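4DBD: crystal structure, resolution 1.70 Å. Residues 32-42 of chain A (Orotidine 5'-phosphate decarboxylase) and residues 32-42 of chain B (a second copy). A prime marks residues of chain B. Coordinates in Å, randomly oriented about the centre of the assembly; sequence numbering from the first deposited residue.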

# COMPACT_ATOMS: atom_id res chain seq x y z
N GLY A 32 4.29 -10.64 -0.35
CA GLY A 32 3.23 -9.65 -0.44
C GLY A 32 2.21 -9.69 0.67
O GLY A 32 2.27 -10.55 1.56
N LEU A 33 1.27 -8.75 0.64
CA LEU A 33 0.18 -8.74 1.61
C LEU A 33 -0.73 -9.97 1.50
O LEU A 33 -1.22 -10.48 2.52
CB LEU A 33 -0.66 -7.46 1.48
CG LEU A 33 -0.27 -6.34 2.45
CD1 LEU A 33 -0.84 -5.01 1.98
CD2 LEU A 33 -0.72 -6.69 3.87
N PRO A 34 -0.97 -10.47 0.27
CA PRO A 34 -1.84 -11.65 0.20
C PRO A 34 -1.31 -12.81 1.03
O PRO A 34 -2.10 -13.54 1.66
CB PRO A 34 -1.82 -12.00 -1.28
CG PRO A 34 -1.59 -10.67 -1.97
CD PRO A 34 -0.62 -9.95 -1.07
N LEU A 35 0.01 -13.00 1.04
CA LEU A 35 0.62 -14.10 1.79
C LEU A 35 0.52 -13.85 3.28
O LEU A 35 0.08 -14.71 4.04
CB LEU A 35 2.09 -14.28 1.40
CG LEU A 35 2.83 -15.41 2.13
CD1 LEU A 35 2.33 -16.75 1.63
CD2 LEU A 35 4.32 -15.31 1.93
N VAL A 36 0.95 -12.66 3.69
CA VAL A 36 0.93 -12.31 5.11
C VAL A 36 -0.49 -12.39 5.69
O VAL A 36 -0.67 -12.82 6.82
CB VAL A 36 1.57 -10.94 5.35
CG1 VAL A 36 1.46 -10.54 6.81
CG2 VAL A 36 3.03 -10.95 4.91
N LEU A 37 -1.49 -12.01 4.91
CA LEU A 37 -2.88 -12.14 5.37
C LEU A 37 -3.41 -13.60 5.32
O LEU A 37 -4.32 -13.95 6.07
CB LEU A 37 -3.82 -11.21 4.59
CG LEU A 37 -3.48 -9.72 4.63
CD1 LEU A 37 -4.42 -8.94 3.73
CD2 LEU A 37 -3.53 -9.16 6.06
N ASP A 38 -2.85 -14.42 4.44
CA ASP A 38 -3.27 -15.82 4.36
C ASP A 38 -2.65 -16.62 5.51
O ASP A 38 -3.36 -17.20 6.33
CB ASP A 38 -2.88 -16.45 3.02
CG ASP A 38 -3.86 -16.12 1.90
OD1 ASP A 38 -5.06 -15.89 2.20
OD2 ASP A 38 -3.44 -16.11 0.72
N LEU A 39 -1.32 -16.63 5.58
CA LEU A 39 -0.60 -17.40 6.58
C LEU A 39 -0.59 -16.72 7.94
O LEU A 39 -0.48 -17.38 8.98
CB LEU A 39 0.86 -17.60 6.16
CG LEU A 39 1.13 -18.40 4.88
CD1 LEU A 39 2.62 -18.67 4.76
CD2 LEU A 39 0.34 -19.71 4.90
N GLY A 40 -0.71 -15.40 7.93
CA GLY A 40 -0.49 -14.62 9.14
C GLY A 40 0.97 -14.27 9.30
O GLY A 40 1.83 -14.85 8.64
N VAL A 41 1.26 -13.32 10.18
CA VAL A 41 2.60 -12.77 10.32
C VAL A 41 3.62 -13.77 10.87
O VAL A 41 4.73 -13.88 10.35
CB VAL A 41 2.60 -11.54 11.26
CG1 VAL A 41 3.82 -10.66 11.01
CG2 VAL A 41 1.30 -10.75 11.09
N ASP A 42 3.24 -14.47 11.94
CA ASP A 42 4.14 -15.43 12.56
C ASP A 42 4.50 -16.54 11.60
O ASP A 42 5.68 -16.84 11.40
CB ASP A 42 3.54 -16.01 13.84
CG ASP A 42 3.61 -15.03 15.00
OD1 ASP A 42 4.48 -14.14 14.98
OD2 ASP A 42 2.78 -15.17 15.93
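Chain B, residues 32-42: GLPLVLDLGVD

A small homodimer contact often shows how a two-fold axis turns one modest set of apolar contacts into a matched pair, and residues 32-42 of orotidine 5'-phosphate decarboxylase are a compact example. Chain B repeats the backbone of chain A: Gly32′ occupies the N-cap position, residues 33-39 form a short helix, Gly40′ breaks it with positive phi, and a second helix begins at Val41′ and continues later in the chain. The first turn is held by a hydrogen bond from Val36′ N to Gly32′ O (3.3 Å), the next by one from Leu37′ N to Leu33′ O (2.8 Å), and the last full turn by one from Leu39′ N to Leu35′ O (2.8 Å).

The two 33-39 helices run in broadly the same direction, crossing at 41° with their axes 11.9 Å apart at closest approach. That spacing is too wide for backbones to touch along the helices, so side chains must fill the gap. The backbones come closer just past the C-terminal ends of these helices, where the CA atoms of Gly40′ and Val41 lie 6.2 Å apart, as do those of Val41′ and Gly40.

Apolar side chains provide one kind of contact. A residue can meet its own copy only near the symmetry axis, and Leu33′ does so: its CD2 lies 3.5 Å from Leu33 CD2, the shortest approach between the stretches. Both CA-to-CB bonds point sideways, yet the ends of the side chains come nearer. Away from this self-contact, every pairing occurs twice. Leu37′ CD2 packs 4.2 Å from Val36 CG1, and Val36′ CG1 lies at the same 4.2 Å from Leu37 CD2. Val41′ CG2 lies 4.4 Å from Leu37 CD2, and the reciprocal pair repeats it.

Side chain against backbone is the second kind. Val41′ points toward chain A, and its CG2 rests 4.1 Å from Val36 O, 4.1 Å from Gly40 CA and 4.4 Å from Leu37 CA. The valine thus settles over the C-terminal end of the partner helix, its CG2 methyl nearest, and Val41 does the same to chain B. Gly40′ takes phi/psi angles of 87/165, at which a CB would be jammed against the carbonyl oxygen of Leu39′, so its own backbone calls for glycine.

Polar bonding is absent: no hydrogen bond crosses between the stretches. Asp38′ and Leu39′ point away from chain A. The contact, which buries 365 Å² summed over both sides, therefore rests on van der Waals packing, repeated by symmetry.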

# COMPACT_ATOMS: atom_id res chain seq x y z
N GLY B 32 -5.21 0.04 10.23
CA GLY B 32 -4.06 0.10 9.34
C GLY B 32 -3.15 -1.10 9.38
O GLY B 32 -3.36 -2.03 10.17
N LEU B 33 -2.13 -1.10 8.53
CA LEU B 33 -1.13 -2.16 8.55
C LEU B 33 -0.33 -2.22 9.86
O LEU B 33 0.02 -3.31 10.33
CB LEU B 33 -0.17 -2.03 7.36
CG LEU B 33 -0.54 -2.87 6.14
CD1 LEU B 33 0.20 -2.38 4.91
CD2 LEU B 33 -0.24 -4.35 6.42
N PRO B 34 -0.04 -1.05 10.46
CA PRO B 34 0.73 -1.14 11.72
C PRO B 34 0.02 -1.99 12.77
O PRO B 34 0.69 -2.73 13.51
CB PRO B 34 0.80 0.31 12.18
CG PRO B 34 0.75 1.10 10.88
CD PRO B 34 -0.21 0.35 10.02
N LEU B 35 -1.31 -1.89 12.84
CA LEU B 35 -2.08 -2.65 13.82
C LEU B 35 -2.09 -4.12 13.47
O LEU B 35 -1.79 -4.98 14.31
CB LEU B 35 -3.52 -2.14 13.90
CG LEU B 35 -4.42 -2.87 14.91
CD1 LEU B 35 -4.01 -2.51 16.32
CD2 LEU B 35 -5.88 -2.53 14.70
N VAL B 36 -2.44 -4.42 12.22
CA VAL B 36 -2.51 -5.80 11.78
C VAL B 36 -1.16 -6.51 11.93
O VAL B 36 -1.12 -7.68 12.29
CB VAL B 36 -3.03 -5.89 10.33
CG1 VAL B 36 -3.01 -7.33 9.84
CG2 VAL B 36 -4.45 -5.32 10.26
N LEU B 37 -0.06 -5.81 11.69
CA LEU B 37 1.27 -6.40 11.92
C LEU B 37 1.66 -6.50 13.41
O LEU B 37 2.47 -7.35 13.79
CB LEU B 37 2.35 -5.66 11.13
CG LEU B 37 2.15 -5.57 9.61
CD1 LEU B 37 3.23 -4.71 8.99
CD2 LEU B 37 2.13 -6.95 8.95
N ASP B 38 1.10 -5.63 14.25
CA ASP B 38 1.40 -5.68 15.68
C ASP B 38 0.61 -6.82 16.33
O ASP B 38 1.19 -7.74 16.91
CB ASP B 38 1.07 -4.35 16.36
CG ASP B 38 2.17 -3.31 16.21
OD1 ASP B 38 3.35 -3.71 16.06
OD2 ASP B 38 1.85 -2.10 16.25
N LEU B 39 -0.72 -6.76 16.22
CA LEU B 39 -1.59 -7.74 16.85
C LEU B 39 -1.65 -9.05 16.07
O LEU B 39 -1.92 -10.11 16.64
CB LEU B 39 -3.02 -7.20 16.96
CG LEU B 39 -3.25 -5.96 17.82
CD1 LEU B 39 -4.74 -5.72 17.97
CD2 LEU B 39 -2.59 -6.14 19.19
N GLY B 40 -1.41 -8.96 14.77
CA GLY B 40 -1.66 -10.09 13.89
C GLY B 40 -3.09 -10.09 13.41
O GLY B 40 -3.94 -9.39 13.96
N VAL B 41 -3.37 -10.88 12.37
CA VAL B 41 -4.66 -10.86 11.69
C VAL B 41 -5.81 -11.37 12.56
O VAL B 41 -6.87 -10.76 12.62
CB VAL B 41 -4.62 -11.71 10.41
CG1 VAL B 41 -5.73 -11.28 9.45
CG2 VAL B 41 -3.25 -11.61 9.75
N ASP B 42 -5.59 -12.51 13.21
CA ASP B 42 -6.63 -13.11 14.04
C ASP B 42 -7.00 -12.19 15.19
O ASP B 42 -8.18 -11.91 15.40
CB ASP B 42 -6.19 -14.48 14.57
CG ASP B 42 -6.27 -15.56 13.51
OD1 ASP B 42 -7.06 -15.40 12.55
OD2 ASP B 42 -5.55 -16.57 13.65